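Long-range contact in uroporphyrinogen-III C-methyltransferase (Pseudomonas denitrificans, PDB 1S4D), which catalyses the two successive S-adenosyl-L-methionine-dependent methylations, at C-2 and C-7, that turn uroporphyrinogen III into precorrin-2 on the way to cobalamin and siroheme: residues 177-189 with 232-246. Residues are numbered along the deposited sequence; the frame is centred on the assembly and turned at random.
Sequences SPVIVMYMAMKHI and VAAAGLEPPAIVVVG. With SAH (S-adenosyl-L-homocysteine), chain Q.
Strands 179-183 and 241-245 pair antiparallel inside the mixed sheet, and the start of 241-245 and the turn after 179-183 hold S-adenosyl-L-homocysteine. Ile-180 with Val-245 and Met-182 with Val-243 are the hydrogen-bonded pairs; Val-245 N reaches Ile-180 O at 2.8 Å. Past the last pair the strands part, and a water bridges Met-182 O, Ala-241 O and Ala-185 N. The ribose O2' is gripped from both segments, accepting from Met-184 N (3.0 Å, 172° at the hydrogen) and donating to Ala-241 O (2.7 Å). Beside it, Ile-242 CD1 sits over the centre of the Tyr-183 ring, 3.5 Å from the centroid, a CH-pi contact, while the ligand carboxylate atom OXT meets the ring edge. The tyrosine hydroxyl is hydrogen-bonded to Thr-130 OG1 and Gly-132 N. An alanine in place of Tyr-183 would probably leave Ile-242 CD1 without the ring beneath it and both hydroxyl partners without that bond. Beyond the strands, Met-186 bends twice along its chain, at chi2 (-76°) and again at chi3, which lays SD on Ala-241 CB and brings CE to Val-232 CG2 at 3.7 Å. Strand 151-156 flanks 179-183 and strand 206-211 flanks 241-245, while helix 131-137 packs on Val-181, Ile-242 and Val-244.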
loop_
_atom_site.group_PDB
_atom_site.type_symbol
_atom_site.label_atom_id
_atom_site.label_comp_id
_atom_site.label_asym_id
_atom_site.label_seq_id
_atom_site.Cartn_x
_atom_site.Cartn_y
_atom_site.Cartn_z
ATOM N N SER B 177 -0.887 -18.096 0.816
ATOM C CA SER B 177 -1.303 -17.257 1.949
ATOM C C SER B 177 -2.735 -17.570 2.367
ATOM O O SER B 177 -3.569 -17.888 1.526
ATOM C CB SER B 177 -1.276 -15.784 1.608
ATOM O OG SER B 177 -0.254 -15.472 0.707
ATOM N N PRO B 178 -2.992 -17.483 3.678
ATOM C CA PRO B 178 -4.353 -17.644 4.158
ATOM C C PRO B 178 -5.177 -16.501 3.574
ATOM O O PRO B 178 -6.173 -16.867 2.915
ATOM C CB PRO B 178 -4.225 -17.627 5.674
ATOM C CG PRO B 178 -2.903 -17.300 5.977
ATOM C CD PRO B 178 -2.032 -17.251 4.760
ATOM N N VAL B 179 -4.707 -15.250 3.536
ATOM C CA VAL B 179 -5.476 -14.163 2.897
ATOM C C VAL B 179 -5.094 -13.851 1.445
ATOM O O VAL B 179 -3.910 -13.803 1.117
ATOM C CB VAL B 179 -5.419 -12.876 3.750
ATOM C CG1 VAL B 179 -6.148 -11.709 3.055
ATOM C CG2 VAL B 179 -6.023 -13.169 5.135
ATOM N N ILE B 180 -6.098 -13.709 0.557
ATOM C CA ILE B 180 -5.853 -13.295 -0.833
ATOM C C ILE B 180 -6.616 -12.014 -1.064
ATOM O O ILE B 180 -7.784 -11.907 -0.667
ATOM C CB ILE B 180 -6.378 -14.335 -1.875
ATOM C CG1 ILE B 180 -6.080 -15.795 -1.478
ATOM C CG2 ILE B 180 -5.871 -14.003 -3.264
ATOM C CD1 ILE B 180 -4.704 -16.172 -1.588
ATOM N N VAL B 181 -5.968 -11.056 -1.719
ATOM C CA VAL B 181 -6.585 -9.771 -1.993
ATOM C C VAL B 181 -6.568 -9.544 -3.499
ATOM O O VAL B 181 -5.502 -9.529 -4.130
ATOM C CB VAL B 181 -5.848 -8.617 -1.267
ATOM C CG1 VAL B 181 -6.357 -7.227 -1.771
ATOM C CG2 VAL B 181 -5.911 -8.787 0.282
ATOM N N MET B 182 -7.741 -9.365 -4.080
ATOM C CA MET B 182 -7.835 -9.423 -5.521
ATOM C C MET B 182 -8.346 -8.119 -6.108
ATOM O O MET B 182 -9.384 -7.609 -5.673
ATOM C CB MET B 182 -8.714 -10.601 -5.936
ATOM C CG MET B 182 -8.442 -11.851 -5.137
ATOM S SD MET B 182 -9.021 -13.289 -6.003
ATOM C CE MET B 182 -10.796 -13.257 -5.619
ATOM N N TYR B 183 -7.578 -7.611 -7.077
ATOM C CA TYR B 183 -7.845 -6.414 -7.863
ATOM C C TYR B 183 -8.457 -6.857 -9.188
ATOM O O TYR B 183 -8.140 -7.938 -9.675
ATOM C CB TYR B 183 -6.525 -5.693 -8.166
ATOM C CG TYR B 183 -5.895 -4.974 -6.982
ATOM C CD1 TYR B 183 -5.157 -5.674 -5.995
ATOM C CD2 TYR B 183 -6.002 -3.595 -6.864
ATOM C CE1 TYR B 183 -4.581 -5.010 -4.906
ATOM C CE2 TYR B 183 -5.433 -2.933 -5.804
ATOM C CZ TYR B 183 -4.737 -3.637 -4.826
ATOM O OH TYR B 183 -4.209 -2.919 -3.783
ATOM N N MET B 184 -9.345 -6.040 -9.765
ATOM C CA MET B 184 -9.945 -6.327 -11.076
ATOM C C MET B 184 -10.395 -7.774 -11.252
ATOM O O MET B 184 -10.074 -8.403 -12.253
ATOM C CB MET B 184 -8.996 -5.945 -12.208
ATOM C CG MET B 184 -8.399 -4.552 -12.040
ATOM S SD MET B 184 -7.185 -4.210 -13.287
ATOM C CE MET B 184 -5.696 -4.437 -12.348
ATOM N N ALA B 185 -11.180 -8.261 -10.291
ATOM C CA ALA B 185 -11.586 -9.664 -10.234
ATOM C C ALA B 185 -13.092 -9.830 -10.325
ATOM O O ALA B 185 -13.611 -10.908 -10.063
ATOM C CB ALA B 185 -11.058 -10.313 -8.960
ATOM N N MET B 186 -13.805 -8.776 -10.692
ATOM C CA MET B 186 -15.271 -8.841 -10.690
ATOM C C MET B 186 -15.811 -9.599 -11.898
ATOM O O MET B 186 -16.608 -10.505 -11.759
ATOM C CB MET B 186 -15.890 -7.438 -10.647
ATOM C CG MET B 186 -15.628 -6.687 -9.382
ATOM S SD MET B 186 -16.627 -7.259 -8.027
ATOM C CE MET B 186 -18.182 -6.302 -8.279
ATOM N N LYS B 187 -15.380 -9.203 -13.084
ATOM C CA LYS B 187 -15.938 -9.712 -14.316
ATOM C C LYS B 187 -15.654 -11.213 -14.422
ATOM O O LYS B 187 -16.431 -11.960 -14.997
ATOM C CB LYS B 187 -15.341 -8.928 -15.493
ATOM C CG LYS B 187 -15.979 -9.181 -16.850
ATOM C CD LYS B 187 -15.002 -8.820 -17.975
ATOM C CE LYS B 187 -15.721 -8.695 -19.352
ATOM N NZ LYS B 187 -16.557 -7.426 -19.511
ATOM N N HIS B 188 -14.555 -11.649 -13.827
ATOM C CA HIS B 188 -14.156 -13.037 -13.886
ATOM C C HIS B 188 -14.220 -13.730 -12.533
ATOM O O HIS B 188 -13.542 -14.735 -12.327
ATOM C CB HIS B 188 -12.732 -13.164 -14.435
ATOM C CG HIS B 188 -12.520 -12.516 -15.767
ATOM N ND1 HIS B 188 -13.230 -12.872 -16.894
ATOM C CD2 HIS B 188 -11.644 -11.559 -16.160
ATOM C CE1 HIS B 188 -12.816 -12.145 -17.918
ATOM N NE2 HIS B 188 -11.850 -11.344 -17.498
ATOM N N ILE B 189 -15.042 -13.223 -11.620
ATOM C CA ILE B 189 -15.192 -13.832 -10.294
ATOM C C ILE B 189 -15.550 -15.328 -10.273
ATOM O O ILE B 189 -14.958 -16.084 -9.522
ATOM C CB ILE B 189 -16.145 -13.003 -9.387
ATOM C CG1 ILE B 189 -15.982 -13.442 -7.920
ATOM C CG2 ILE B 189 -17.598 -13.064 -9.874
ATOM C CD1 ILE B 189 -14.721 -12.906 -7.287
ATOM N N VAL B 232 -22.749 -11.593 -5.588
ATOM C CA VAL B 232 -22.333 -10.279 -6.035
ATOM C C VAL B 232 -23.242 -9.811 -7.161
ATOM O O VAL B 232 -23.582 -8.621 -7.259
ATOM C CB VAL B 232 -20.816 -10.240 -6.410
ATOM C CG1 VAL B 232 -20.515 -11.083 -7.632
ATOM C CG2 VAL B 232 -20.354 -8.824 -6.609
ATOM N N ALA B 233 -23.676 -10.755 -7.981
ATOM C CA ALA B 233 -24.597 -10.427 -9.041
ATOM C C ALA B 233 -25.917 -9.947 -8.432
ATOM O O ALA B 233 -26.426 -8.895 -8.801
ATOM C CB ALA B 233 -24.806 -11.622 -9.950
ATOM N N ALA B 234 -26.460 -10.703 -7.485
ATOM C CA ALA B 234 -27.730 -10.316 -6.872
ATOM C C ALA B 234 -27.651 -8.995 -6.087
ATOM O O ALA B 234 -28.627 -8.265 -6.003
ATOM C CB ALA B 234 -28.260 -11.433 -6.003
ATOM N N ALA B 235 -26.476 -8.686 -5.540
ATOM C CA ALA B 235 -26.283 -7.464 -4.786
ATOM C C ALA B 235 -26.195 -6.263 -5.714
ATOM O O ALA B 235 -26.310 -5.139 -5.265
ATOM C CB ALA B 235 -25.051 -7.568 -3.940
ATOM N N GLY B 236 -26.004 -6.510 -7.007
ATOM C CA GLY B 236 -25.962 -5.466 -8.010
ATOM C C GLY B 236 -24.636 -4.733 -8.061
ATOM O O GLY B 236 -24.535 -3.726 -8.737
ATOM N N LEU B 237 -23.616 -5.245 -7.369
ATOM C CA LEU B 237 -22.351 -4.543 -7.170
ATOM C C LEU B 237 -21.550 -4.452 -8.441
ATOM O O LEU B 237 -21.681 -5.312 -9.298
ATOM C CB LEU B 237 -21.515 -5.270 -6.126
ATOM C CG LEU B 237 -21.585 -4.845 -4.654
ATOM C CD1 LEU B 237 -22.804 -4.015 -4.274
ATOM C CD2 LEU B 237 -21.490 -6.076 -3.776
ATOM N N GLU B 238 -20.699 -3.425 -8.534
ATOM C CA GLU B 238 -19.872 -3.144 -9.721
ATOM C C GLU B 238 -18.466 -2.705 -9.339
ATOM O O GLU B 238 -18.265 -2.196 -8.231
ATOM C CB GLU B 238 -20.451 -1.987 -10.525
ATOM C CG GLU B 238 -21.619 -2.330 -11.432
ATOM C CD GLU B 238 -22.577 -1.155 -11.568
ATOM O OE1 GLU B 238 -22.822 -0.443 -10.551
ATOM O OE2 GLU B 238 -23.092 -0.940 -12.687
ATOM N N PRO B 239 -17.501 -2.880 -10.255
ATOM C CA PRO B 239 -16.189 -2.237 -10.129
ATOM C C PRO B 239 -16.354 -0.739 -9.851
ATOM O O PRO B 239 -17.388 -0.179 -10.207
ATOM C CB PRO B 239 -15.561 -2.431 -11.519
ATOM C CG PRO B 239 -16.271 -3.593 -12.139
ATOM C CD PRO B 239 -17.594 -3.725 -11.468
ATOM N N PRO B 240 -15.371 -0.112 -9.217
ATOM C CA PRO B 240 -14.179 -0.826 -8.730
ATOM C C PRO B 240 -14.448 -1.533 -7.386
ATOM O O PRO B 240 -15.150 -0.980 -6.557
ATOM C CB PRO B 240 -13.149 0.286 -8.576
ATOM C CG PRO B 240 -14.012 1.545 -8.269
ATOM C CD PRO B 240 -15.339 1.335 -8.924
ATOM N N ALA B 241 -13.913 -2.737 -7.193
ATOM C CA ALA B 241 -14.092 -3.474 -5.957
ATOM C C ALA B 241 -12.816 -4.195 -5.592
ATOM O O ALA B 241 -12.053 -4.588 -6.455
ATOM C CB ALA B 241 -15.235 -4.479 -6.096
ATOM N N ILE B 242 -12.564 -4.373 -4.313
ATOM C CA ILE B 242 -11.486 -5.260 -3.943
ATOM C C ILE B 242 -12.160 -6.508 -3.370
ATOM O O ILE B 242 -13.077 -6.392 -2.552
ATOM C CB ILE B 242 -10.569 -4.574 -2.904
ATOM C CG1 ILE B 242 -9.667 -3.540 -3.581
ATOM C CG2 ILE B 242 -9.788 -5.619 -2.070
ATOM C CD1 ILE B 242 -8.447 -4.131 -4.260
ATOM N N VAL B 243 -11.730 -7.687 -3.808
ATOM C CA VAL B 243 -12.230 -8.934 -3.253
ATOM C C VAL B 243 -11.184 -9.593 -2.360
ATOM O O VAL B 243 -10.081 -9.943 -2.829
ATOM C CB VAL B 243 -12.576 -9.935 -4.329
ATOM C CG1 VAL B 243 -13.363 -11.086 -3.708
ATOM C CG2 VAL B 243 -13.350 -9.269 -5.469
ATOM N N VAL B 244 -11.532 -9.754 -1.082
ATOM C CA VAL B 244 -10.628 -10.313 -0.073
ATOM C C VAL B 244 -11.137 -11.662 0.378
ATOM O O VAL B 244 -12.317 -11.817 0.697
ATOM C CB VAL B 244 -10.455 -9.345 1.168
ATOM C CG1 VAL B 244 -11.808 -9.012 1.810
ATOM C CG2 VAL B 244 -9.481 -9.908 2.210
ATOM N N VAL B 245 -10.238 -12.627 0.417
ATOM C CA VAL B 245 -10.564 -13.988 0.798
ATOM C C VAL B 245 -9.837 -14.315 2.108
ATOM O O VAL B 245 -8.625 -13.995 2.277
ATOM C CB VAL B 245 -10.140 -14.958 -0.323
ATOM C CG1 VAL B 245 -10.482 -16.388 0.029
ATOM C CG2 VAL B 245 -10.805 -14.558 -1.659
ATOM N N GLY B 246 -10.573 -14.908 3.052
ATOM C CA GLY B 246 -9.977 -15.413 4.277
ATOM C C GLY B 246 -10.445 -14.848 5.599
ATOM O O GLY B 246 -11.285 -13.952 5.679
HETATM N N SAH Q . -3.097 1.329 -8.493
HETATM C CA SAH Q . -4.430 1.078 -7.973
HETATM C CB SAH Q . -5.082 -0.056 -8.745
HETATM C CG SAH Q . -5.726 0.377 -10.049
HETATM S SD SAH Q . -6.202 -0.962 -11.174
HETATM C C SAH Q . -4.397 0.824 -6.461
HETATM O O SAH Q . -3.345 0.816 -5.825
HETATM O OXT SAH Q . -5.410 0.634 -5.792
HETATM C "C5'" SAH Q . -7.958 -0.729 -10.738
HETATM C "C4'" SAH Q . -8.551 -1.653 -9.668
HETATM O "O4'" SAH Q . -8.254 -1.202 -8.362
HETATM C "C3'" SAH Q . -10.072 -1.761 -9.635
HETATM O "O3'" SAH Q . -10.645 -2.550 -10.642
HETATM C "C2'" SAH Q . -10.354 -2.277 -8.234
HETATM O "O2'" SAH Q . -10.132 -3.664 -8.075
HETATM C "C1'" SAH Q . -9.284 -1.538 -7.450
HETATM N N9 SAH Q . -9.770 -0.300 -6.801
HETATM C C8 SAH Q . -9.292 0.942 -7.066
HETATM N N7 SAH Q . -9.932 1.827 -6.299
HETATM C C5 SAH Q . -10.829 1.189 -5.541
HETATM C C6 SAH Q . -11.736 1.638 -4.579
HETATM N N6 SAH Q . -11.816 2.918 -4.266
HETATM N N1 SAH Q . -12.553 0.724 -3.943
HETATM C C2 SAH Q . -12.446 -0.614 -4.258
HETATM N N3 SAH Q . -11.543 -1.055 -5.210
HETATM C C4 SAH Q . -10.739 -0.167 -5.844
HETATM O O HOH W 1 -11.637 -7.262 -7.660
#